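LRR receptor-like serine/threonine-protein kinase RGI3 (Arabidopsis thaliana, PDB 5HZ0) acts as a cell-surface receptor kinase for RGF peptide hormones, which trigger its pairing with SERK co-receptors and maintain the root stem cell niche. Local coordinates at residues L90-N95 / L114-N119; Q209-Y214 / Q233-W238; L265-I270 / V287-G292; V427-N432 / L451-N456. The protein carries 5 engineered substitutions. All blocks are in the same frame, centred on the assembly; numbering follows the deposited sequence.

Interaction 1: residues L90-N95 / L114-N119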
loop_
_atom_site.group_PDB
_atom_site.type_symbol
_atom_site.label_atom_id
_atom_site.label_comp_id
_atom_site.label_asym_id
_atom_site.label_seq_id
_atom_site.Cartn_x
_atom_site.Cartn_y
_atom_site.Cartn_z
ATOM N N LEU A 90 7.002 24.681 -28.382
ATOM C CA LEU A 90 5.669 25.090 -28.002
ATOM C C LEU A 90 5.416 24.465 -26.638
ATOM O O LEU A 90 5.304 23.247 -26.544
ATOM C CB LEU A 90 4.664 24.567 -29.037
ATOM C CG LEU A 90 3.154 24.739 -28.813
ATOM C CD1 LEU A 90 2.779 26.211 -28.759
ATOM C CD2 LEU A 90 2.360 24.017 -29.895
ATOM N N SER A 91 5.343 25.277 -25.583
ATOM C CA SER A 91 4.919 24.762 -24.277
ATOM C C SER A 91 3.547 25.299 -23.869
ATOM O O SER A 91 3.407 26.458 -23.474
ATOM C CB SER A 91 5.929 25.120 -23.185
ATOM O OG SER A 91 7.239 24.770 -23.565
ATOM N N LEU A 92 2.539 24.448 -23.978
ATOM C CA LEU A 92 1.192 24.752 -23.477
ATOM C C LEU A 92 0.774 24.049 -22.172
ATOM O O LEU A 92 -0.345 24.226 -21.697
ATOM C CB LEU A 92 0.156 24.554 -24.579
ATOM C CG LEU A 92 0.443 25.464 -25.774
ATOM C CD1 LEU A 92 -0.544 25.231 -26.899
ATOM C CD2 LEU A 92 0.452 26.929 -25.346
ATOM N N ASN A 93 1.676 23.264 -21.597
ATOM C CA ASN A 93 1.357 22.386 -20.474
ATOM C C ASN A 93 0.866 23.079 -19.199
ATOM O O ASN A 93 1.112 24.265 -18.986
ATOM C CB ASN A 93 2.578 21.533 -20.132
ATOM C CG ASN A 93 3.770 22.375 -19.695
ATOM O OD1 ASN A 93 4.448 22.981 -20.518
ATOM N ND2 ASN A 93 4.015 22.423 -18.397
ATOM N N THR A 94 0.158 22.314 -18.363
ATOM C CA THR A 94 -0.403 22.796 -17.100
ATOM C C THR A 94 -1.322 24.007 -17.278
ATOM O O THR A 94 -1.042 25.089 -16.766
ATOM C CB THR A 94 0.686 23.160 -16.088
ATOM O OG1 THR A 94 1.874 22.399 -16.354
ATOM C CG2 THR A 94 0.198 22.907 -14.664
ATOM N N ASN A 95 -2.425 23.796 -17.989
ATOM C CA ASN A 95 -3.444 24.805 -18.234
ATOM C C ASN A 95 -4.811 24.108 -18.217
ATOM O O ASN A 95 -4.925 22.952 -17.805
ATOM C CB ASN A 95 -3.239 25.462 -19.600
ATOM C CG ASN A 95 -2.109 26.482 -19.610
ATOM O OD1 ASN A 95 -2.080 27.400 -18.800
ATOM N ND2 ASN A 95 -1.182 26.326 -20.540
ATOM N N LEU A 114 7.474 19.754 -27.836
ATOM C CA LEU A 114 6.028 19.996 -27.753
ATOM C C LEU A 114 5.494 19.523 -26.401
ATOM O O LEU A 114 5.455 18.321 -26.136
ATOM C CB LEU A 114 5.297 19.257 -28.881
ATOM C CG LEU A 114 3.770 19.205 -28.789
ATOM C CD1 LEU A 114 3.194 20.595 -28.954
ATOM C CD2 LEU A 114 3.170 18.234 -29.806
ATOM N N MET A 115 5.065 20.460 -25.557
ATOM C CA MET A 115 4.551 20.104 -24.236
ATOM C C MET A 115 3.068 20.450 -24.106
ATOM O O MET A 115 2.713 21.614 -23.940
ATOM C CB MET A 115 5.325 20.870 -23.158
ATOM C CG MET A 115 6.843 20.887 -23.351
ATOM S SD MET A 115 7.589 19.321 -22.880
ATOM C CE MET A 115 9.322 19.641 -23.203
ATOM N N LEU A 116 2.213 19.434 -24.185
ATOM C CA LEU A 116 0.767 19.585 -23.946
ATOM C C LEU A 116 0.260 19.034 -22.611
ATOM O O LEU A 116 -0.928 19.108 -22.322
ATOM C CB LEU A 116 -0.040 18.997 -25.108
ATOM C CG LEU A 116 0.476 19.490 -26.465
ATOM C CD1 LEU A 116 -0.234 18.787 -27.625
ATOM C CD2 LEU A 116 0.374 21.015 -26.579
ATOM N N PHE A 117 1.162 18.492 -21.798
ATOM C CA PHE A 117 0.753 17.687 -20.648
ATOM C C PHE A 117 -0.013 18.467 -19.572
ATOM O O PHE A 117 0.030 19.692 -19.538
ATOM C CB PHE A 117 1.950 16.933 -20.045
ATOM C CG PHE A 117 2.975 17.824 -19.379
ATOM C CD1 PHE A 117 2.850 18.179 -18.045
ATOM C CD2 PHE A 117 4.079 18.279 -20.083
ATOM C CE1 PHE A 117 3.796 18.987 -17.430
ATOM C CE2 PHE A 117 5.027 19.087 -19.470
ATOM C CZ PHE A 117 4.885 19.435 -18.144
ATOM N N ASP A 118 -0.731 17.741 -18.717
ATOM C CA ASP A 118 -1.544 18.351 -17.652
ATOM C C ASP A 118 -2.571 19.373 -18.169
ATOM O O ASP A 118 -2.585 20.543 -17.759
ATOM C CB ASP A 118 -0.672 18.958 -16.546
ATOM C CG ASP A 118 -0.031 17.903 -15.655
ATOM O OD1 ASP A 118 -0.627 16.825 -15.475
ATOM O OD2 ASP A 118 1.069 18.153 -15.127
ATOM N N ASN A 119 -3.419 18.928 -19.087
ATOM C CA ASN A 119 -4.482 19.775 -19.596
ATOM C C ASN A 119 -5.819 19.056 -19.556
ATOM O O ASN A 119 -5.959 18.008 -18.931
ATOM C CB ASN A 119 -4.172 20.257 -21.010
ATOM C CG ASN A 119 -3.287 21.467 -21.025
ATOM O OD1 ASN A 119 -3.487 22.391 -20.251
ATOM N ND2 ASN A 119 -2.283 21.467 -21.902
#

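Interaction 2: residues Q209-Y214 / Q233-W238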
loop_
_atom_site.group_PDB
_atom_site.type_symbol
_atom_site.label_atom_id
_atom_site.label_comp_id
_atom_site.label_asym_id
_atom_site.label_seq_id
_atom_site.Cartn_x
_atom_site.Cartn_y
_atom_site.Cartn_z
ATOM N N GLN A 209 15.931 3.265 -23.007
ATOM C CA GLN A 209 16.481 3.255 -21.662
ATOM C C GLN A 209 15.397 2.893 -20.671
ATOM O O GLN A 209 15.622 2.057 -19.788
ATOM C CB GLN A 209 17.161 4.595 -21.307
ATOM C CG GLN A 209 18.363 4.898 -22.204
ATOM C CD GLN A 209 19.266 6.036 -21.707
ATOM O OE1 GLN A 209 19.021 6.642 -20.661
ATOM N NE2 GLN A 209 20.314 6.327 -22.476
ATOM N N ASN A 210 14.279 3.625 -20.748
ATOM C CA ASN A 210 13.166 3.481 -19.807
ATOM C C ASN A 210 11.820 3.141 -20.467
ATOM O O ASN A 210 11.262 3.936 -21.225
ATOM C CB ASN A 210 13.008 4.760 -18.963
ATOM C CG ASN A 210 14.330 5.286 -18.437
ATOM O OD1 ASN A 210 14.970 4.655 -17.603
ATOM N ND2 ASN A 210 14.749 6.445 -18.937
ATOM N N LEU A 211 11.293 1.964 -20.166
ATOM C CA LEU A 211 10.002 1.561 -20.703
ATOM C C LEU A 211 8.943 1.509 -19.581
ATOM O O LEU A 211 9.034 0.674 -18.687
ATOM C CB LEU A 211 10.146 0.212 -21.409
ATOM C CG LEU A 211 8.879 -0.360 -22.064
ATOM C CD1 LEU A 211 8.278 0.641 -23.016
ATOM C CD2 LEU A 211 9.189 -1.664 -22.788
ATOM N N TYR A 212 7.994 2.449 -19.581
ATOM C CA TYR A 212 6.947 2.460 -18.560
ATOM C C TYR A 212 5.610 2.276 -19.238
ATOM O O TYR A 212 5.065 3.225 -19.809
ATOM C CB TYR A 212 6.911 3.796 -17.799
ATOM C CG TYR A 212 8.267 4.327 -17.321
ATOM C CD1 TYR A 212 9.297 3.463 -16.953
ATOM C CD2 TYR A 212 8.503 5.691 -17.235
ATOM C CE1 TYR A 212 10.510 3.944 -16.528
ATOM C CE2 TYR A 212 9.716 6.184 -16.812
ATOM C CZ TYR A 212 10.713 5.306 -16.457
ATOM O OH TYR A 212 11.915 5.798 -16.045
ATOM N N LEU A 213 5.115 1.043 -19.192
ATOM C CA LEU A 213 3.773 0.650 -19.616
ATOM C C LEU A 213 2.820 0.251 -18.491
ATOM O O LEU A 213 1.831 -0.438 -18.739
ATOM C CB LEU A 213 3.848 -0.402 -20.718
ATOM C CG LEU A 213 4.682 0.133 -21.885
ATOM C CD1 LEU A 213 4.904 -0.918 -22.950
ATOM C CD2 LEU A 213 4.015 1.398 -22.470
ATOM N N TYR A 214 3.174 0.522 -17.245
ATOM C CA TYR A 214 2.372 -0.012 -16.138
ATOM C C TYR A 214 0.921 0.501 -16.063
ATOM O O TYR A 214 0.571 1.532 -16.650
ATOM C CB TYR A 214 3.093 0.155 -14.797
ATOM C CG TYR A 214 3.317 1.583 -14.344
ATOM C CD1 TYR A 214 4.452 2.292 -14.732
ATOM C CD2 TYR A 214 2.418 2.206 -13.500
ATOM C CE1 TYR A 214 4.663 3.590 -14.298
ATOM C CE2 TYR A 214 2.624 3.495 -13.063
ATOM C CZ TYR A 214 3.742 4.183 -13.463
ATOM O OH TYR A 214 3.922 5.466 -13.019
ATOM N N GLN A 233 17.517 0.525 -18.959
ATOM C CA GLN A 233 17.794 0.773 -17.545
ATOM C C GLN A 233 16.602 0.399 -16.667
ATOM O O GLN A 233 16.737 -0.343 -15.694
ATOM C CB GLN A 233 18.260 2.218 -17.287
ATOM C CG GLN A 233 19.346 2.675 -18.261
ATOM C CD GLN A 233 20.008 3.993 -17.875
ATOM O OE1 GLN A 233 19.713 4.573 -16.834
ATOM N NE2 GLN A 233 20.904 4.473 -18.729
ATOM N N SER A 234 15.454 0.994 -16.943
ATOM C CA SER A 234 14.290 0.709 -16.121
ATOM C C SER A 234 13.131 0.168 -16.951
ATOM O O SER A 234 12.768 0.704 -18.002
ATOM C CB SER A 234 13.873 1.939 -15.322
ATOM O OG SER A 234 13.583 3.019 -16.185
ATOM N N LEU A 235 12.582 -0.939 -16.489
ATOM C CA LEU A 235 11.460 -1.555 -17.161
ATOM C C LEU A 235 10.282 -1.614 -16.162
ATOM O O LEU A 235 10.294 -2.412 -15.223
ATOM C CB LEU A 235 11.903 -2.947 -17.622
ATOM C CG LEU A 235 11.099 -3.745 -18.643
ATOM C CD1 LEU A 235 10.931 -2.980 -19.942
ATOM C CD2 LEU A 235 11.763 -5.093 -18.899
ATOM N N LEU A 236 9.272 -0.767 -16.348
ATOM C CA LEU A 236 8.085 -0.875 -15.492
ATOM C C LEU A 236 6.919 -1.359 -16.332
ATOM O O LEU A 236 6.288 -0.583 -17.063
ATOM C CB LEU A 236 7.733 0.475 -14.845
ATOM C CG LEU A 236 8.751 1.098 -13.885
ATOM C CD1 LEU A 236 8.350 2.519 -13.492
ATOM C CD2 LEU A 236 8.919 0.238 -12.651
ATOM N N LEU A 237 6.542 -2.602 -16.123
ATOM C CA LEU A 237 5.455 -3.267 -16.807
ATOM C C LEU A 237 4.347 -3.713 -15.850
ATOM O O LEU A 237 3.505 -4.474 -16.189
ATOM C CB LEU A 237 6.047 -4.440 -17.604
ATOM C CG LEU A 237 7.074 -4.279 -18.719
ATOM C CD1 LEU A 237 7.198 -5.497 -19.401
ATOM C CD2 LEU A 237 6.726 -3.249 -19.696
ATOM N N TRP A 238 4.393 -3.230 -14.639
ATOM C CA TRP A 238 3.479 -3.652 -13.587
ATOM C C TRP A 238 1.972 -3.326 -13.767
ATOM O O TRP A 238 1.592 -2.253 -14.182
ATOM C CB TRP A 238 3.964 -3.268 -12.144
ATOM C CG TRP A 238 4.038 -1.813 -11.820
ATOM C CD1 TRP A 238 5.043 -0.997 -12.117
ATOM C CD2 TRP A 238 3.081 -1.017 -11.152
ATOM N NE1 TRP A 238 4.804 0.230 -11.691
ATOM C CE2 TRP A 238 3.609 0.254 -11.064
ATOM C CE3 TRP A 238 1.826 -1.260 -10.595
ATOM C CZ2 TRP A 238 2.933 1.301 -10.479
ATOM C CZ3 TRP A 238 1.184 -0.251 -9.992
ATOM C CH2 TRP A 238 1.723 1.025 -9.935
#

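Interaction 3: residues L265-I270 / V287-G292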
loop_
_atom_site.group_PDB
_atom_site.type_symbol
_atom_site.label_atom_id
_atom_site.label_comp_id
_atom_site.label_asym_id
_atom_site.label_seq_id
_atom_site.Cartn_x
_atom_site.Cartn_y
_atom_site.Cartn_z
ATOM N N LEU A 265 0.181 -12.090 -15.046
ATOM C CA LEU A 265 -0.042 -13.533 -15.130
ATOM C C LEU A 265 1.197 -14.396 -15.407
ATOM O O LEU A 265 1.076 -15.536 -15.810
ATOM C CB LEU A 265 -1.230 -13.850 -16.046
ATOM C CG LEU A 265 -2.465 -13.023 -15.652
ATOM C CD1 LEU A 265 -3.590 -13.171 -16.668
ATOM C CD2 LEU A 265 -2.944 -13.384 -14.259
ATOM N N LEU A 266 2.383 -13.819 -15.303
ATOM C CA LEU A 266 3.613 -14.518 -15.688
ATOM C C LEU A 266 3.768 -15.892 -15.044
ATOM O O LEU A 266 3.400 -16.094 -13.892
ATOM C CB LEU A 266 4.843 -13.649 -15.359
ATOM C CG LEU A 266 4.754 -12.211 -15.875
ATOM C CD1 LEU A 266 5.995 -11.409 -15.551
ATOM C CD2 LEU A 266 4.481 -12.218 -17.377
ATOM N N THR A 267 4.301 -16.833 -15.815
ATOM C CA THR A 267 4.596 -18.166 -15.323
ATOM C C THR A 267 6.041 -18.504 -15.670
ATOM O O THR A 267 6.782 -17.685 -16.198
ATOM C CB THR A 267 3.717 -19.257 -15.980
ATOM O OG1 THR A 267 3.917 -19.214 -17.391
ATOM C CG2 THR A 267 2.247 -19.059 -15.666
ATOM N N GLY A 268 6.421 -19.738 -15.394
ATOM C CA GLY A 268 7.780 -20.144 -15.598
ATOM C C GLY A 268 8.602 -19.693 -14.408
ATOM O O GLY A 268 8.099 -19.383 -13.321
ATOM N N THR A 269 9.889 -19.601 -14.655
ATOM C CA THR A 269 10.877 -19.613 -13.607
ATOM C C THR A 269 11.628 -18.284 -13.613
ATOM O O THR A 269 11.679 -17.616 -14.645
ATOM C CB THR A 269 11.801 -20.789 -13.918
ATOM O OG1 THR A 269 11.735 -21.758 -12.869
ATOM C CG2 THR A 269 13.188 -20.338 -14.171
ATOM N N ILE A 270 12.168 -17.866 -12.467
ATOM C CA ILE A 270 13.067 -16.705 -12.461
ATOM C C ILE A 270 14.389 -17.100 -13.134
ATOM O O ILE A 270 15.071 -18.035 -12.695
ATOM C CB ILE A 270 13.342 -16.171 -11.046
ATOM C CG1 ILE A 270 12.033 -15.772 -10.351
ATOM C CG2 ILE A 270 14.309 -14.982 -11.108
ATOM C CD1 ILE A 270 12.221 -15.374 -8.903
ATOM N N VAL A 287 3.009 -10.850 -7.054
ATOM C CA VAL A 287 1.687 -11.162 -7.598
ATOM C C VAL A 287 1.727 -11.634 -9.055
ATOM O O VAL A 287 1.352 -10.924 -9.986
ATOM C CB VAL A 287 0.716 -9.995 -7.441
ATOM C CG1 VAL A 287 -0.729 -10.476 -7.669
ATOM C CG2 VAL A 287 0.871 -9.359 -6.062
ATOM N N ASN A 288 2.243 -12.844 -9.224
ATOM C CA ASN A 288 2.277 -13.544 -10.490
ATOM C C ASN A 288 2.112 -15.030 -10.247
ATOM O O ASN A 288 1.604 -15.445 -9.205
ATOM C CB ASN A 288 3.577 -13.315 -11.218
ATOM C CG ASN A 288 3.621 -11.989 -11.898
ATOM O OD1 ASN A 288 2.870 -11.765 -12.839
ATOM N ND2 ASN A 288 4.524 -11.093 -11.443
ATOM N N GLN A 289 2.399 -15.816 -11.273
ATOM C CA GLN A 289 2.406 -17.275 -11.164
ATOM C C GLN A 289 3.743 -18.008 -11.192
ATOM O O GLN A 289 3.781 -19.212 -11.457
ATOM C CB GLN A 289 1.305 -17.941 -11.998
ATOM C CG GLN A 289 -0.089 -17.616 -11.458
ATOM C CD GLN A 289 -1.068 -17.432 -12.592
ATOM O OE1 GLN A 289 -1.192 -18.301 -13.462
ATOM N NE2 GLN A 289 -1.743 -16.285 -12.616
ATOM N N ILE A 290 4.824 -17.253 -11.043
ATOM C CA ILE A 290 6.181 -17.774 -11.140
ATOM C C ILE A 290 6.445 -18.984 -10.237
ATOM O O ILE A 290 6.190 -18.956 -9.033
ATOM C CB ILE A 290 7.205 -16.631 -10.889
ATOM C CG1 ILE A 290 7.154 -15.645 -12.066
ATOM C CG2 ILE A 290 8.622 -17.190 -10.700
ATOM C CD1 ILE A 290 7.425 -14.211 -11.694
ATOM N N SER A 291 6.919 -20.059 -10.860
ATOM C CA SER A 291 7.283 -21.305 -10.184
ATOM C C SER A 291 8.809 -21.458 -10.171
ATOM O O SER A 291 9.520 -20.551 -10.569
ATOM C CB SER A 291 6.623 -22.490 -10.882
ATOM O OG SER A 291 6.997 -22.521 -12.244
ATOM N N GLY A 292 9.309 -22.598 -9.716
ATOM C CA GLY A 292 10.745 -22.824 -9.657
ATOM C C GLY A 292 11.297 -22.457 -8.287
ATOM O O GLY A 292 10.533 -22.198 -7.354
#

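Interaction 4: residues V427-N432 / L451-N456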
loop_
_atom_site.group_PDB
_atom_site.type_symbol
_atom_site.label_atom_id
_atom_site.label_comp_id
_atom_site.label_asym_id
_atom_site.label_seq_id
_atom_site.Cartn_x
_atom_site.Cartn_y
_atom_site.Cartn_z
ATOM N N VAL A 427 3.197 -6.265 18.033
ATOM C CA VAL A 427 3.699 -7.614 18.217
ATOM C C VAL A 427 2.540 -8.650 18.167
ATOM O O VAL A 427 1.589 -8.601 18.958
ATOM C CB VAL A 427 4.510 -7.679 19.538
ATOM C CG1 VAL A 427 3.676 -7.178 20.641
ATOM C CG2 VAL A 427 4.970 -9.067 19.823
ATOM N N ASP A 428 2.617 -9.566 17.208
ATOM C CA ASP A 428 1.658 -10.647 17.095
ATOM C C ASP A 428 2.413 -11.975 17.175
ATOM O O ASP A 428 3.148 -12.336 16.240
ATOM C CB ASP A 428 0.921 -10.527 15.751
ATOM C CG ASP A 428 -0.250 -11.471 15.647
ATOM O OD1 ASP A 428 -0.423 -12.269 16.591
ATOM O OD2 ASP A 428 -0.985 -11.424 14.628
ATOM N N ILE A 429 2.274 -12.654 18.316
ATOM C CA ILE A 429 2.738 -14.041 18.549
ATOM C C ILE A 429 1.624 -15.122 18.644
ATOM O O ILE A 429 1.850 -16.263 19.087
ATOM C CB ILE A 429 3.860 -14.126 19.635
ATOM C CG1 ILE A 429 4.857 -12.968 19.460
ATOM C CG2 ILE A 429 4.565 -15.508 19.600
ATOM C CD1 ILE A 429 5.597 -12.630 20.775
ATOM N N SER A 430 0.401 -14.745 18.285
ATOM C CA SER A 430 -0.731 -15.638 18.485
ATOM C C SER A 430 -0.565 -16.950 17.716
ATOM O O SER A 430 0.246 -17.039 16.791
ATOM C CB SER A 430 -2.035 -14.958 18.077
ATOM O OG SER A 430 -1.955 -14.476 16.758
ATOM N N GLU A 431 -1.288 -17.978 18.157
ATOM C CA GLU A 431 -1.296 -19.285 17.494
ATOM C C GLU A 431 0.077 -19.929 17.427
ATOM O O GLU A 431 0.630 -20.162 16.352
ATOM C CB GLU A 431 -1.922 -19.195 16.102
ATOM C CG GLU A 431 -3.400 -18.844 16.107
ATOM C CD GLU A 431 -4.021 -19.010 14.739
ATOM O OE1 GLU A 431 -4.976 -19.803 14.593
ATOM O OE2 GLU A 431 -3.549 -18.345 13.798
ATOM N N ASN A 432 0.599 -20.232 18.606
ATOM C CA ASN A 432 1.831 -20.968 18.749
ATOM C C ASN A 432 1.668 -21.846 19.989
ATOM O O ASN A 432 0.556 -22.044 20.446
ATOM C CB ASN A 432 3.041 -20.014 18.864
ATOM C CG ASN A 432 3.459 -19.414 17.512
ATOM O OD1 ASN A 432 4.159 -20.050 16.728
ATOM N ND2 ASN A 432 3.031 -18.187 17.247
ATOM N N LEU A 451 -0.586 -5.783 21.231
ATOM C CA LEU A 451 -0.038 -7.018 21.756
ATOM C C LEU A 451 -1.066 -8.149 21.587
ATOM O O LEU A 451 -2.085 -8.212 22.307
ATOM C CB LEU A 451 0.332 -6.808 23.228
ATOM C CG LEU A 451 0.892 -8.007 23.964
ATOM C CD1 LEU A 451 2.107 -8.569 23.242
ATOM C CD2 LEU A 451 1.231 -7.633 25.401
ATOM N N ASP A 452 -0.760 -9.073 20.675
ATOM C CA ASP A 452 -1.629 -10.207 20.418
ATOM C C ASP A 452 -0.905 -11.506 20.786
ATOM O O ASP A 452 -0.032 -11.972 20.052
ATOM C CB ASP A 452 -1.954 -10.228 18.924
ATOM C CG ASP A 452 -3.185 -11.064 18.580
ATOM O OD1 ASP A 452 -3.632 -11.910 19.399
ATOM O OD2 ASP A 452 -3.687 -10.863 17.453
ATOM N N LEU A 453 -1.279 -12.087 21.921
ATOM C CA LEU A 453 -0.789 -13.403 22.373
ATOM C C LEU A 453 -1.770 -14.608 22.230
ATOM O O LEU A 453 -1.512 -15.686 22.770
ATOM C CB LEU A 453 -0.213 -13.313 23.791
ATOM C CG LEU A 453 0.876 -12.246 24.004
ATOM C CD1 LEU A 453 1.514 -12.338 25.399
ATOM C CD2 LEU A 453 1.932 -12.320 22.914
ATOM N N HIS A 454 -2.917 -14.412 21.583
ATOM C CA HIS A 454 -3.994 -15.411 21.645
ATOM C C HIS A 454 -3.665 -16.819 21.110
ATOM O O HIS A 454 -2.822 -16.974 20.238
ATOM C CB HIS A 454 -5.321 -14.874 21.052
ATOM C CG HIS A 454 -5.410 -14.940 19.558
ATOM N ND1 HIS A 454 -5.261 -13.826 18.753
ATOM C CD2 HIS A 454 -5.677 -15.969 18.723
ATOM C CE1 HIS A 454 -5.415 -14.172 17.490
ATOM N NE2 HIS A 454 -5.667 -15.470 17.441
ATOM N N THR A 455 -4.321 -17.838 21.660
ATOM C CA THR A 455 -4.091 -19.222 21.238
ATOM C C THR A 455 -2.645 -19.684 21.463
ATOM O O THR A 455 -1.871 -19.934 20.537
ATOM C CB THR A 455 -4.577 -19.466 19.783
ATOM O OG1 THR A 455 -5.962 -19.106 19.698
ATOM C CG2 THR A 455 -4.423 -20.934 19.373
ATOM N N ASN A 456 -2.301 -19.777 22.735
ATOM C CA ASN A 456 -1.066 -20.378 23.172
ATOM C C ASN A 456 -1.372 -21.086 24.469
ATOM O O ASN A 456 -2.529 -21.237 24.846
ATOM C CB ASN A 456 0.004 -19.311 23.390
ATOM C CG ASN A 456 0.561 -18.778 22.088
ATOM O OD1 ASN A 456 1.337 -19.455 21.423
ATOM N ND2 ASN A 456 0.157 -17.567 21.708
#

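Interaction 1: residues L90-N95 / L114-N119
N93 lies flat over F117 where two successive turns of the leucine-rich-repeat solenoid meet. Its CB stands 3.5 Å from the centroid of the F117 ring, almost on the ring normal, and its amide plane is turned only 21° from the ring. On matching backbones, both side chains place CG between the backbone N and the carbonyl carbon (chi1 62° and 68°), which lays the amide along the ring. From the amide, ND2 reaches on to T94 OG1. F117 and D118 belong to the peptide-recognition motif: the ring packs on a modified side chain of the bound hormone and on R139 (cation-pi), while D118 OD1 bonds to the peptide backbone. An alanine in place of F117 would probably leave N93 CB without its aromatic floor, R139 without its pi partner and a gap beside the peptide. The short strands pair in parallel, M115 N donating to L90 O at 3.0 Å and L92 N to M115 O. The turn is held by T94 N, which bonds to F117 O at 2.9 Å, and by the consensus asparagines: N95 ND2 binds L92 O of its own repeat, and N119 ND2 makes a weak bond of 3.4 Å to that same L92 O.

Interaction 2: residues Q209-Y214 / Q233-W238
Strands 210-212 and 234-236 run parallel, 4.8 Å apart at an angle of 7°, with L211 N donating to S234 O and L236 N to L211 O. Just before them, Q209 O accepts two backbone donors, Q233 N and S234 N. On the face that carries N210, Y212, S234 and L236, the S234 hydroxyl is gripped twice. It gives a hydrogen bond of 2.6 Å to N210 OD1, and Y212 OH donates to S234 OG at 3.2 Å, the serine oxygen sitting at the edge of the tyrosine ring near its plane. N210 ND2 is engaged in turn by T186 of an earlier repeat. Y212 CD1 also meets L236 CD1 at 3.7 Å. On the other face L211 CD2 packs against L235 CD1 at 3.6 Å in the hydrophobic core. Beyond the strands Y214 and W238 form an offset stack, with the tyrosine ring centroid 4.3 Å from that of the indole five-membered ring and the planes 9° apart. Both have CG between the backbone N and the carbonyl carbon (chi1 65° for Y214), which raises the rings together on the ligand side; Y190 stacks with Y214 as well. W238 NE1 and Y214 OH each bond to the backbone of the bound peptide. An alanine in place of W238 would probably strip Y214 of one stacking partner and the peptide backbone of a hydrogen bond. Consecutive repeats thus line the hormone-binding inner surface of a leucine-rich-repeat ectodomain.

Interaction 3: residues L265-I270 / V287-G292
Q289 runs alongside L265 and T267 where two plant-type leucine-rich repeats lie against each other in their LxGxI segments, beyond the concave-face strands. Its CB sits 3.4 Å from L266 O and 3.9 Å from T267 CG2. With CG anti to the carbonyl carbon (chi1 -67°) and the chain bent at the next bond, the amide turns back along the neighbouring repeat: OE1 lies 4.2 Å from T267 CG2, and NE2 rests 3.5 Å from L265 CD2. The backbone at the base of this side chain is anchored, since Q289 N donates to L266 O at 2.8 Å. Next to it N288 points its amide at the same turn: L266 N bonds to N288 OD1 at 3.2 Å from above the carbonyl plane, while N288 ND2 binds the carbonyls of L285 and F261. Further on, I270 and I290 cross at about a right angle inside the solenoid, I270 CG1 touching I290 CG2 at 3.7 Å. G268 and G292 both adopt positive phi, with backbone angles at which a CB would be jammed against the preceding carbonyl O. G268 leaves its carbonyl facing the next turn, where S291 N donates to G268 O at 2.8 Å.

Interaction 4: residues V427-N432 / L451-N456
One face of the H454 imidazole is covered by S430, whose CB stands 3.5 Å from the ring centroid, nearly on the normal; T455 OG1, which bonds to D478, lies at the ring edge in plane. These residues form the turn after two parallel strands in neighbouring leucine-rich repeats. The other flat groups are the carboxylates of D428 and D452, which lie side by side with planes only 4° apart. D428 OD1 comes within 3.7 Å of D452 OD2, a like-charged approach that the outer partners probably ease: D428 OD2 makes a salt bridge with R404, and H454 ND1 donates to the syn lone pair of D452 OD1 at 2.6 Å. That bond leaves the imidazole plane by 27°. Both aspartates set CG anti to the backbone N (chi1 -170° for D428), which carries each carboxylate toward the turn of its own repeat. There D428 OD1 closes an Asx turn, accepting S430 N nearly along its C-O axis and S430 OG on its syn lone pair at 2.7 Å. S430 is thereby held against that face of the imidazole. Between the strands D452 N donates to V427 O at 2.9 Å and I429 N to D452 O, while on the core side V427 CG1 packs on L451 CD1. After the turn E431 N bonds to H454 O. The consensus asparagines bond back to the turns: N432 ND2 donates to I429 O from above its carbonyl plane, and N456 ND2 binds L453 O at 2.7 Å.

All four contacts join consecutive repeats of one curved solenoid. Interactions 1 and 2, with centres 23 Å apart, both meet the bound peptide, so the hormone spans several repeats between them. Interaction 3, its centre 19 Å from that of interaction 2, belongs to the segments beyond the strands; there N288 holds the carbonyl of F261, a recognition-motif residue. The centre of interaction 4 is 33 Å from that of interaction 3 and 55 Å from that of interaction 1. Its salt bridge engages R404, also of that motif. Interactions 1 and 4 share one turn geometry, with a phenylalanine ring under an asparagine in one and a histidine ring against a serine CB in the other.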